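PDB 3IMK: putative molybdenum carrier protein from Syntrophus aciditrophicus SB, which is of unknown function but belongs to the SLOG superfamily of Rossmann-like proteins and may bind a nucleotide-like ligand or carry molybdenum. Local coordinates for residues T9-D20 with Q130-G140. Residues are numbered along the deposited sequence; the frame is centred on the assembly and turned at random.
Sequences TKIISGGQTGAD and QVLNIAGPRAG. With GOL (glycerol), chain B.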
# COMPACT_ATOMS: atom_id res chain seq x y z
N THR A 9 6.73 0.98 11.55
CA THR A 9 7.79 1.97 11.57
C THR A 9 7.90 2.73 10.28
O THR A 9 8.54 3.78 10.21
CB THR A 9 9.14 1.30 11.87
OG1 THR A 9 9.38 0.35 10.81
CG2 THR A 9 9.11 0.62 13.27
N LYS A 10 7.31 2.20 9.21
CA LYS A 10 7.36 2.88 7.89
C LYS A 10 6.25 2.34 6.98
O LYS A 10 6.03 1.11 6.95
CB LYS A 10 8.71 2.69 7.21
CG LYS A 10 8.98 3.57 5.98
CD LYS A 10 10.38 3.33 5.38
CE LYS A 10 10.72 4.29 4.22
NZ LYS A 10 12.18 4.36 3.72
N ILE A 11 5.59 3.24 6.26
CA ILE A 11 4.64 2.92 5.20
C ILE A 11 5.27 3.29 3.89
O ILE A 11 5.80 4.40 3.77
CB ILE A 11 3.30 3.63 5.39
CG1 ILE A 11 2.55 2.99 6.58
CG2 ILE A 11 2.43 3.54 4.09
CD1 ILE A 11 1.32 3.80 7.08
N ILE A 12 5.25 2.39 2.91
CA ILE A 12 5.68 2.75 1.58
C ILE A 12 4.62 2.49 0.52
O ILE A 12 3.73 1.67 0.72
CB ILE A 12 7.02 2.06 1.19
CG1 ILE A 12 6.89 0.56 0.90
CG2 ILE A 12 8.11 2.28 2.27
CD1 ILE A 12 8.18 -0.06 0.25
N SER A 13 4.76 3.15 -0.63
CA SER A 13 3.94 2.82 -1.78
C SER A 13 4.61 3.35 -3.04
O SER A 13 5.63 3.99 -2.99
CB SER A 13 2.56 3.44 -1.65
OG SER A 13 2.57 4.84 -2.01
N GLY A 14 3.98 3.06 -4.16
CA GLY A 14 4.50 3.41 -5.48
C GLY A 14 4.05 4.77 -5.97
O GLY A 14 4.30 5.09 -7.11
N GLY A 15 3.40 5.56 -5.12
CA GLY A 15 3.09 6.96 -5.46
C GLY A 15 1.89 7.13 -6.39
O GLY A 15 1.57 8.29 -6.69
N GLN A 16 1.27 6.07 -6.88
CA GLN A 16 0.15 6.21 -7.84
C GLN A 16 -1.00 6.93 -7.14
O GLN A 16 -1.12 6.91 -5.92
CB GLN A 16 -0.29 4.81 -8.31
CG GLN A 16 -1.35 4.70 -9.39
CD GLN A 16 -0.96 5.46 -10.66
OE1 GLN A 16 -1.01 6.69 -10.68
NE2 GLN A 16 -0.55 4.73 -11.73
N THR A 17 -1.94 7.47 -7.93
CA THR A 17 -3.19 7.92 -7.33
C THR A 17 -3.93 6.70 -6.77
O THR A 17 -3.60 5.54 -7.02
CB THR A 17 -4.11 8.55 -8.42
OG1 THR A 17 -4.38 7.53 -9.37
CG2 THR A 17 -3.40 9.75 -9.11
N GLY A 18 -4.95 6.97 -5.96
CA GLY A 18 -5.72 5.89 -5.38
C GLY A 18 -5.16 5.33 -4.09
O GLY A 18 -4.78 6.07 -3.22
N ALA A 19 -5.02 4.01 -4.01
CA ALA A 19 -4.51 3.38 -2.80
C ALA A 19 -3.11 3.86 -2.41
O ALA A 19 -2.85 4.16 -1.24
CB ALA A 19 -4.49 1.82 -2.97
N ASP A 20 -2.19 3.92 -3.38
CA ASP A 20 -0.80 4.31 -3.05
C ASP A 20 -0.79 5.70 -2.37
O ASP A 20 0.01 5.97 -1.44
CB ASP A 20 0.07 4.42 -4.30
CG ASP A 20 0.55 3.12 -4.90
OD1 ASP A 20 0.26 2.03 -4.40
OD2 ASP A 20 1.28 3.26 -5.92
N GLN A 130 6.86 -4.53 9.94
CA GLN A 130 7.09 -3.16 10.40
C GLN A 130 7.17 -2.13 9.28
O GLN A 130 6.69 -1.01 9.43
CB GLN A 130 8.36 -3.14 11.25
CG GLN A 130 8.31 -3.98 12.55
CD GLN A 130 9.50 -3.75 13.50
OE1 GLN A 130 10.44 -3.04 13.19
NE2 GLN A 130 9.45 -4.40 14.62
N VAL A 131 7.80 -2.49 8.16
CA VAL A 131 7.82 -1.70 6.94
C VAL A 131 6.75 -2.30 6.04
O VAL A 131 6.88 -3.47 5.57
CB VAL A 131 9.18 -1.73 6.26
CG1 VAL A 131 9.13 -0.91 4.96
CG2 VAL A 131 10.32 -1.19 7.21
N LEU A 132 5.65 -1.55 5.91
CA LEU A 132 4.47 -2.01 5.22
C LEU A 132 4.28 -1.34 3.89
O LEU A 132 4.12 -0.12 3.84
CB LEU A 132 3.25 -1.74 6.10
CG LEU A 132 1.88 -2.10 5.53
CD1 LEU A 132 1.76 -3.60 5.25
CD2 LEU A 132 0.76 -1.66 6.52
N ASN A 133 4.30 -2.12 2.80
CA ASN A 133 3.97 -1.64 1.45
C ASN A 133 2.46 -1.73 1.27
O ASN A 133 1.87 -2.74 1.62
CB ASN A 133 4.65 -2.53 0.43
CG ASN A 133 4.35 -2.16 -1.02
OD1 ASN A 133 4.30 -0.97 -1.36
ND2 ASN A 133 4.24 -3.16 -1.89
N ILE A 134 1.85 -0.64 0.80
CA ILE A 134 0.41 -0.59 0.60
C ILE A 134 0.21 -0.30 -0.88
O ILE A 134 0.76 0.64 -1.46
CB ILE A 134 -0.27 0.47 1.48
CG1 ILE A 134 0.06 0.16 2.93
CG2 ILE A 134 -1.80 0.48 1.19
CD1 ILE A 134 -0.53 1.17 3.96
N ALA A 135 -0.64 -1.12 -1.51
CA ALA A 135 -0.90 -1.09 -2.95
C ALA A 135 -2.37 -1.20 -3.24
O ALA A 135 -3.17 -1.66 -2.44
CB ALA A 135 -0.12 -2.27 -3.62
N GLY A 136 -2.73 -0.85 -4.46
CA GLY A 136 -4.10 -1.01 -4.93
C GLY A 136 -4.34 -0.18 -6.18
O GLY A 136 -3.42 0.46 -6.72
N PRO A 137 -5.58 -0.22 -6.69
CA PRO A 137 -5.85 0.45 -7.98
C PRO A 137 -5.67 1.98 -7.99
O PRO A 137 -5.73 2.64 -6.93
CB PRO A 137 -7.32 0.14 -8.27
CG PRO A 137 -7.65 -0.99 -7.37
CD PRO A 137 -6.72 -1.01 -6.19
N ARG A 138 -5.38 2.51 -9.16
CA ARG A 138 -5.32 3.96 -9.37
C ARG A 138 -6.72 4.54 -9.27
O ARG A 138 -7.74 3.85 -9.50
CB ARG A 138 -4.66 4.28 -10.70
CG ARG A 138 -5.47 3.84 -11.94
CD ARG A 138 -4.65 4.09 -13.17
NE ARG A 138 -5.10 3.37 -14.38
CZ ARG A 138 -6.03 3.79 -15.22
NH1 ARG A 138 -6.63 4.94 -15.05
NH2 ARG A 138 -6.32 3.06 -16.28
N ALA A 139 -6.79 5.83 -8.98
CA ALA A 139 -8.08 6.51 -8.82
C ALA A 139 -8.94 6.46 -10.07
O ALA A 139 -10.17 6.40 -9.99
CB ALA A 139 -7.88 7.96 -8.37
N GLY A 140 -8.31 6.54 -11.23
CA GLY A 140 -9.08 6.43 -12.47
C GLY A 140 -9.78 5.10 -12.68
O GLY A 140 -10.73 5.01 -13.51
C1 GOL B . -0.46 -1.46 -7.90
O1 GOL B . -1.54 -0.74 -8.46
C2 GOL B . 0.45 -0.54 -7.07
O2 GOL B . -0.31 0.08 -6.04
C3 GOL B . 1.10 0.53 -7.98
O3 GOL B . 2.20 1.19 -7.33
O HOH W 1 11.40 -1.41 11.04
O HOH W 2 2.72 0.18 -3.35
O HOH W 3 -2.52 3.08 -6.12
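At the centre of the parallel sheet of this Rossmann-like SLOG domain, strand 10-12 pairs with strand 131-135, and the loops leaving both strands bind a glycerol, probably from the crystallisation liquor. The parallel register rests on a ladder in which K10 O accepts from L132 N at 2.9 Å (N-H...O 168°), L132 O accepts from I12 N, and I12 O accepts from I134 N. On one face, I11 CG2 packs on I134 CD1 at 3.8 Å; on the other, N133 has CG anti to its N (chi1 179°), turning its side chain to cross that of I12 at about a right angle, with N133 OD1 3.8 Å from I12 CG1, while ND2 bonds T77 OG1.

Beyond the strands the two segments part around the glycerol. D20 grips it with both carboxylate oxygens, OD1 taking a bond from glycerol O2 at 2.6 Å and OD2 from glycerol O3, while Q16 N, on the anti lone pair of OD2, holds the carboxylate in place. G136 N donates to glycerol O2, G136 O accepts from glycerol O1, and A19 CB presses tightly on G136 CA at 3.5 Å.

The segments meet again where A19 N, in the first turn of helix 19-29, donates to P137 O at 3.3 Å. Nearby, T17 OG1 accepts from A139 N at 3.0 Å and also bonds E45, which forms a salt bridge with R138.

Helix 19-29 covers the I11 and I134 face, helix 63-72 lies against I12 and N133, and helix 87-98 touches A135 and P137; strands 34-38 and 76-81 flank the pair in the sheet.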